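Local structure of MUTM (fpg) protein (Thermus thermophilus, 1EE8) at residues 24-29 against 85-90; 79-84 against 94-99. The protein is a zinc-containing member of the MutM (Fpg) family, combining a family N-terminal domain with an H2TH domain and a zinc finger. All blocks are in the same frame, centred on the assembly; numbering follows the deposited sequence.

Interaction 1. Residues 24-29 against 85-90; sequences QVVHRD and ALVLEG
Gln-24 and Val-87 face each other as a hydrogen-bonded antiparallel pair, as do Val-26 and Ala-85; between them Val-25 and Leu-86 form a non-hydrogen-bonded pair. Val-87 N donates a hydrogen bond to Gln-24 O at 2.8 Å, whereas the return bond from Gln-24 N to Val-87 O, 3.3 Å long, is weak. The second pair closes more evenly, with Val-26 N 2.8 Å from Ala-85 O and Ala-85 N 2.9 Å from Val-26 O. Ala-85 O has a further neighbour in Val-25 CA, a C-H...O contact of 3.4 Å, and Gln-24 O has a longer one in Leu-86 CA. The middle pair turns its backbone bonding outward: Val-25 N is taken by the Glu-40 carboxylate, and Leu-86 bonds through its backbone to Leu-93 of the next strand.

One face of the ladder is buried. There Val-25 and Leu-86 lie side by side, with CG1 of Val-25, anti to its backbone N (chi1 -176°), 3.7 Å from CD1 of Leu-86. On the other, more exposed face, Gln-24 runs beside Val-87 and touches it through its aliphatic part, CG being 3.7 Å from Val-87 CB. Val-87 CG2 also reaches diagonally to Val-26 CG2, 3.8 Å away.

The contact joins strands 21-26 and 82-88, neighbours in the mixed sheet of the N-terminal domain; the paired segments 24-26 and 85-88 run antiparallel, at 153°. Every polar link across it is main chain to main chain, and the side chains add only apolar touches. The pairing should therefore depend chiefly on backbone geometry, with the weak bond at Gln-24 suggesting a looser grip there than at Val-26 and Ala-85.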
loop_
_atom_site.group_PDB
_atom_site.type_symbol
_atom_site.label_atom_id
_atom_site.label_comp_id
_atom_site.label_asym_id
_atom_site.label_seq_id
_atom_site.Cartn_x
_atom_site.Cartn_y
_atom_site.Cartn_z
ATOM N N GLN A 24 9.638 -1.995 -7.896
ATOM C CA GLN A 24 8.278 -2.463 -8.073
ATOM C C GLN A 24 8.121 -3.965 -7.919
ATOM O O GLN A 24 9.074 -4.721 -8.056
ATOM C CB GLN A 24 7.744 -2.016 -9.442
ATOM C CG GLN A 24 8.815 -1.802 -10.518
ATOM C CD GLN A 24 8.232 -1.352 -11.865
ATOM O OE1 GLN A 24 8.972 -1.108 -12.822
ATOM N NE2 GLN A 24 6.909 -1.248 -11.941
ATOM N N VAL A 25 6.897 -4.370 -7.595
ATOM C CA VAL A 25 6.542 -5.768 -7.452
ATOM C C VAL A 25 5.491 -5.921 -8.526
ATOM O O VAL A 25 4.357 -5.453 -8.385
ATOM C CB VAL A 25 5.911 -6.083 -6.083
ATOM C CG1 VAL A 25 5.661 -7.585 -5.967
ATOM C CG2 VAL A 25 6.826 -5.609 -4.969
ATOM N N VAL A 26 5.882 -6.571 -9.608
ATOM C CA VAL A 26 5.004 -6.735 -10.745
ATOM C C VAL A 26 4.230 -8.043 -10.750
ATOM O O VAL A 26 4.797 -9.119 -10.596
ATOM C CB VAL A 26 5.819 -6.617 -12.056
ATOM C CG1 VAL A 26 4.887 -6.543 -13.264
ATOM C CG2 VAL A 26 6.709 -5.385 -11.988
ATOM N N HIS A 27 2.922 -7.929 -10.939
ATOM C CA HIS A 27 2.054 -9.093 -11.010
ATOM C C HIS A 27 0.643 -8.627 -11.342
ATOM O O HIS A 27 0.368 -7.427 -11.412
ATOM C CB HIS A 27 2.018 -9.843 -9.671
ATOM C CG HIS A 27 1.214 -9.149 -8.617
ATOM N ND1 HIS A 27 1.778 -8.316 -7.673
ATOM C CD2 HIS A 27 -0.122 -9.117 -8.395
ATOM C CE1 HIS A 27 0.823 -7.801 -6.917
ATOM N NE2 HIS A 27 -0.339 -8.271 -7.335
ATOM N N ARG A 28 -0.244 -9.589 -11.569
ATOM C CA ARG A 28 -1.635 -9.273 -11.824
ATOM C C ARG A 28 -2.507 -10.316 -11.130
ATOM O O ARG A 28 -3.406 -10.916 -11.721
ATOM C CB ARG A 28 -1.930 -9.188 -13.327
ATOM C CG ARG A 28 -1.693 -10.427 -14.150
ATOM C CD ARG A 28 -1.769 -10.020 -15.628
ATOM N NE ARG A 28 -1.925 -11.126 -16.570
ATOM C CZ ARG A 28 -1.178 -12.224 -16.590
ATOM N NH1 ARG A 28 -0.205 -12.391 -15.704
ATOM N NH2 ARG A 28 -1.402 -13.155 -17.509
ATOM N N ASP A 29 -2.205 -10.532 -9.856
ATOM C CA ASP A 29 -2.958 -11.466 -9.038
ATOM C C ASP A 29 -3.031 -10.933 -7.613
ATOM O O ASP A 29 -2.377 -11.442 -6.708
ATOM C CB ASP A 29 -2.316 -12.853 -9.044
ATOM C CG ASP A 29 -3.148 -13.881 -8.278
ATOM O OD1 ASP A 29 -2.828 -15.089 -8.349
ATOM O OD2 ASP A 29 -4.124 -13.475 -7.600
ATOM N N ALA A 85 7.378 -10.390 -10.247
ATOM C CA ALA A 85 8.774 -10.007 -10.370
ATOM C C ALA A 85 9.070 -8.852 -9.429
ATOM O O ALA A 85 8.301 -7.897 -9.358
ATOM C CB ALA A 85 9.086 -9.599 -11.813
ATOM N N LEU A 86 10.173 -8.967 -8.696
ATOM C CA LEU A 86 10.614 -7.922 -7.790
ATOM C C LEU A 86 11.674 -7.192 -8.600
ATOM O O LEU A 86 12.783 -7.697 -8.779
ATOM C CB LEU A 86 11.244 -8.522 -6.530
ATOM C CG LEU A 86 10.340 -8.815 -5.329
ATOM C CD1 LEU A 86 8.986 -9.283 -5.794
ATOM C CD2 LEU A 86 11.002 -9.845 -4.421
ATOM N N VAL A 87 11.313 -6.024 -9.111
ATOM C CA VAL A 87 12.220 -5.232 -9.926
ATOM C C VAL A 87 13.086 -4.332 -9.053
ATOM O O VAL A 87 12.594 -3.369 -8.471
ATOM C CB VAL A 87 11.425 -4.370 -10.918
ATOM C CG1 VAL A 87 12.362 -3.547 -11.775
ATOM C CG2 VAL A 87 10.543 -5.273 -11.784
ATOM N N LEU A 88 14.368 -4.672 -8.957
ATOM C CA LEU A 88 15.327 -3.900 -8.172
ATOM C C LEU A 88 16.088 -2.969 -9.100
ATOM O O LEU A 88 16.040 -3.120 -10.321
ATOM C CB LEU A 88 16.317 -4.827 -7.470
ATOM C CG LEU A 88 15.852 -5.567 -6.214
ATOM C CD1 LEU A 88 14.393 -5.958 -6.308
ATOM C CD2 LEU A 88 16.736 -6.781 -6.032
ATOM N N GLU A 89 16.800 -2.010 -8.532
ATOM C CA GLU A 89 17.535 -1.081 -9.370
ATOM C C GLU A 89 18.637 -1.810 -10.131
ATOM O O GLU A 89 18.864 -1.539 -11.309
ATOM C CB GLU A 89 18.114 0.070 -8.526
ATOM C CG GLU A 89 19.292 -0.286 -7.629
ATOM C CD GLU A 89 19.744 0.886 -6.760
ATOM O OE1 GLU A 89 19.027 1.229 -5.792
ATOM O OE2 GLU A 89 20.813 1.469 -7.048
ATOM N N GLY A 90 19.296 -2.758 -9.475
ATOM C CA GLY A 90 20.376 -3.481 -10.122
ATOM C C GLY A 90 19.998 -4.756 -10.855
ATOM O O GLY A 90 20.753 -5.230 -11.708
#

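Interaction 2. Residues 79-84 against 94-99; sequences TPHTRA and YFHDPR
Thr-79 holds OG1 between its backbone N and carbonyl carbon (chi1 70°), and His-96 sets CG anti to its own N (chi1 170°), a combination that brings the hydroxyl to the ring edge. OG1 and ND1 are hydrogen-bonded at 2.6 Å, and either could be the donor. The threonine sits at the start of a type I turn ending at Thr-82, whose OG1 accepts a bond from Thr-79 N at 2.8 Å. From the same residue, Thr-82 CG2 meets Tyr-94 CB at 3.7 Å.

This is the open end of the beta hairpin made by strands 82-88 and 92-96, and a beta bulge interrupts it: Arg-83 and Ala-84 both lie opposite Phe-95. Phe-95 O accepts from Arg-83 N at 2.8 Å and Phe-95 N donates to Ala-84 O at 2.9 Å, while the buried Ala-84 N has no partner.

The Arg-83 side chain leaves the bulge, bends at chi2 (-64°) and crosses that of Asp-97 at about a right angle. Its NE bonds to Asp-97 O at 3.0 Å; the oxygen lies in the guanidinium plane, though the donor stands above the carbonyl plane. NH2 adds a weak bond to Pro-98 O, 3.2 Å away. The Asp-97 carboxylate is held by Gly-102 N and Thr-71 OG1.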
loop_
_atom_site.group_PDB
_atom_site.type_symbol
_atom_site.label_atom_id
_atom_site.label_comp_id
_atom_site.label_asym_id
_atom_site.label_seq_id
_atom_site.Cartn_x
_atom_site.Cartn_y
_atom_site.Cartn_z
ATOM N N THR A 79 10.852 -17.691 -15.701
ATOM C CA THR A 79 10.469 -19.047 -16.062
ATOM C C THR A 79 9.066 -19.032 -16.664
ATOM O O THR A 79 8.342 -18.047 -16.549
ATOM C CB THR A 79 10.424 -19.974 -14.825
ATOM O OG1 THR A 79 9.306 -19.609 -14.004
ATOM C CG2 THR A 79 11.699 -19.855 -14.014
ATOM N N PRO A 80 8.663 -20.132 -17.314
ATOM C CA PRO A 80 7.318 -20.146 -17.897
ATOM C C PRO A 80 6.226 -19.967 -16.844
ATOM O O PRO A 80 5.107 -19.563 -17.159
ATOM C CB PRO A 80 7.249 -21.516 -18.572
ATOM C CG PRO A 80 8.657 -21.730 -19.022
ATOM C CD PRO A 80 9.462 -21.269 -17.803
ATOM N N HIS A 81 6.551 -20.272 -15.590
ATOM C CA HIS A 81 5.576 -20.137 -14.512
ATOM C C HIS A 81 5.868 -19.020 -13.519
ATOM O O HIS A 81 5.529 -19.116 -12.338
ATOM C CB HIS A 81 5.416 -21.468 -13.769
ATOM C CG HIS A 81 4.810 -22.545 -14.610
ATOM N ND1 HIS A 81 5.565 -23.512 -15.238
ATOM C CD2 HIS A 81 3.526 -22.770 -14.981
ATOM C CE1 HIS A 81 4.774 -24.286 -15.960
ATOM N NE2 HIS A 81 3.532 -23.856 -15.822
ATOM N N THR A 82 6.490 -17.952 -14.002
ATOM C CA THR A 82 6.776 -16.811 -13.142
ATOM C C THR A 82 5.457 -16.073 -12.936
ATOM O O THR A 82 4.753 -15.770 -13.896
ATOM C CB THR A 82 7.828 -15.890 -13.783
ATOM O OG1 THR A 82 9.095 -16.574 -13.806
ATOM C CG2 THR A 82 7.964 -14.585 -12.983
ATOM N N ARG A 83 5.127 -15.801 -11.679
ATOM C CA ARG A 83 3.875 -15.135 -11.316
ATOM C C ARG A 83 4.083 -13.689 -10.887
ATOM O O ARG A 83 3.144 -12.900 -10.865
ATOM C CB ARG A 83 3.201 -15.883 -10.162
ATOM C CG ARG A 83 3.085 -17.386 -10.360
ATOM C CD ARG A 83 2.192 -17.742 -11.532
ATOM N NE ARG A 83 2.056 -19.193 -11.644
ATOM C CZ ARG A 83 1.289 -19.809 -12.536
ATOM N NH1 ARG A 83 0.581 -19.103 -13.402
ATOM N NH2 ARG A 83 1.235 -21.135 -12.559
ATOM N N ALA A 84 5.305 -13.348 -10.505
ATOM C CA ALA A 84 5.562 -11.976 -10.091
ATOM C C ALA A 84 7.039 -11.670 -10.248
ATOM O O ALA A 84 7.853 -12.574 -10.372
ATOM C CB ALA A 84 5.142 -11.773 -8.648
ATOM N N TYR A 94 12.563 -13.187 -9.922
ATOM C CA TYR A 94 11.295 -13.715 -10.425
ATOM C C TYR A 94 10.721 -14.779 -9.502
ATOM O O TYR A 94 11.432 -15.693 -9.088
ATOM C CB TYR A 94 11.477 -14.309 -11.823
ATOM C CG TYR A 94 12.116 -13.349 -12.797
ATOM C CD1 TYR A 94 13.498 -13.321 -12.971
ATOM C CD2 TYR A 94 11.339 -12.446 -13.526
ATOM C CE1 TYR A 94 14.099 -12.418 -13.853
ATOM C CE2 TYR A 94 11.928 -11.534 -14.407
ATOM C CZ TYR A 94 13.311 -11.531 -14.564
ATOM O OH TYR A 94 13.897 -10.640 -15.433
ATOM N N PHE A 95 9.435 -14.645 -9.185
ATOM C CA PHE A 95 8.756 -15.591 -8.317
ATOM C C PHE A 95 8.138 -16.696 -9.181
ATOM O O PHE A 95 7.079 -16.532 -9.779
ATOM C CB PHE A 95 7.686 -14.867 -7.488
ATOM C CG PHE A 95 7.016 -15.739 -6.456
ATOM C CD1 PHE A 95 5.681 -16.105 -6.599
ATOM C CD2 PHE A 95 7.720 -16.200 -5.352
ATOM C CE1 PHE A 95 5.049 -16.922 -5.655
ATOM C CE2 PHE A 95 7.103 -17.022 -4.398
ATOM C CZ PHE A 95 5.762 -17.384 -4.551
ATOM N N HIS A 96 8.858 -17.803 -9.253
ATOM C CA HIS A 96 8.480 -18.983 -10.012
ATOM C C HIS A 96 7.538 -19.798 -9.132
ATOM O O HIS A 96 7.867 -20.089 -7.983
ATOM C CB HIS A 96 9.745 -19.792 -10.308
ATOM C CG HIS A 96 9.483 -21.153 -10.872
ATOM N ND1 HIS A 96 8.956 -21.350 -12.132
ATOM C CD2 HIS A 96 9.676 -22.386 -10.347
ATOM C CE1 HIS A 96 8.838 -22.645 -12.359
ATOM N NE2 HIS A 96 9.267 -23.295 -11.291
ATOM N N ASP A 97 6.364 -20.153 -9.644
ATOM C CA ASP A 97 5.441 -20.937 -8.831
ATOM C C ASP A 97 4.432 -21.721 -9.662
ATOM O O ASP A 97 3.300 -21.284 -9.869
ATOM C CB ASP A 97 4.698 -20.029 -7.843
ATOM C CG ASP A 97 3.907 -20.818 -6.799
ATOM O OD1 ASP A 97 3.097 -20.206 -6.074
ATOM O OD2 ASP A 97 4.106 -22.048 -6.699
ATOM N N PRO A 98 4.837 -22.901 -10.141
ATOM C CA PRO A 98 3.997 -23.785 -10.953
ATOM C C PRO A 98 2.612 -24.072 -10.358
ATOM O O PRO A 98 1.603 -23.857 -11.015
ATOM C CB PRO A 98 4.836 -25.055 -11.052
ATOM C CG PRO A 98 6.234 -24.520 -11.061
ATOM C CD PRO A 98 6.186 -23.473 -9.969
ATOM N N ARG A 99 2.563 -24.549 -9.116
ATOM C CA ARG A 99 1.283 -24.897 -8.495
ATOM C C ARG A 99 0.484 -23.769 -7.855
ATOM O O ARG A 99 -0.635 -23.988 -7.396
ATOM C CB ARG A 99 1.479 -26.042 -7.497
ATOM C CG ARG A 99 1.981 -27.324 -8.160
ATOM C CD ARG A 99 1.707 -28.552 -7.311
ATOM N NE ARG A 99 0.274 -28.732 -7.082
ATOM C CZ ARG A 99 -0.262 -29.758 -6.429
ATOM N NH1 ARG A 99 -1.576 -29.827 -6.271
ATOM N NH2 ARG A 99 0.511 -30.719 -5.940
#

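Overall arrangement
Strand 82-88 serves both contacts: interaction 1 uses the edge that meets strand 21-26, interaction 2 the edge that meets its hairpin partner 92-96. Both are partly buried. Interaction 1 is regular sheet pairing, and its centre lies farther from the centre of the chain, about 24 Å against about 18 Å. Interaction 2 combines strand pairing with loop, and there side chains do polar work, with a hydroxyl meeting an imidazole and a guanidinium meeting backbone carbonyls. The two also touch directly: Ala-84 CB packs 3.3 Å from Val-26 O, and Ala-85 CB lies 4.0 Å from Tyr-94 CD2. Three strands adjacent in the sheet, 21-26, 82-88 and 92-96, are thus joined.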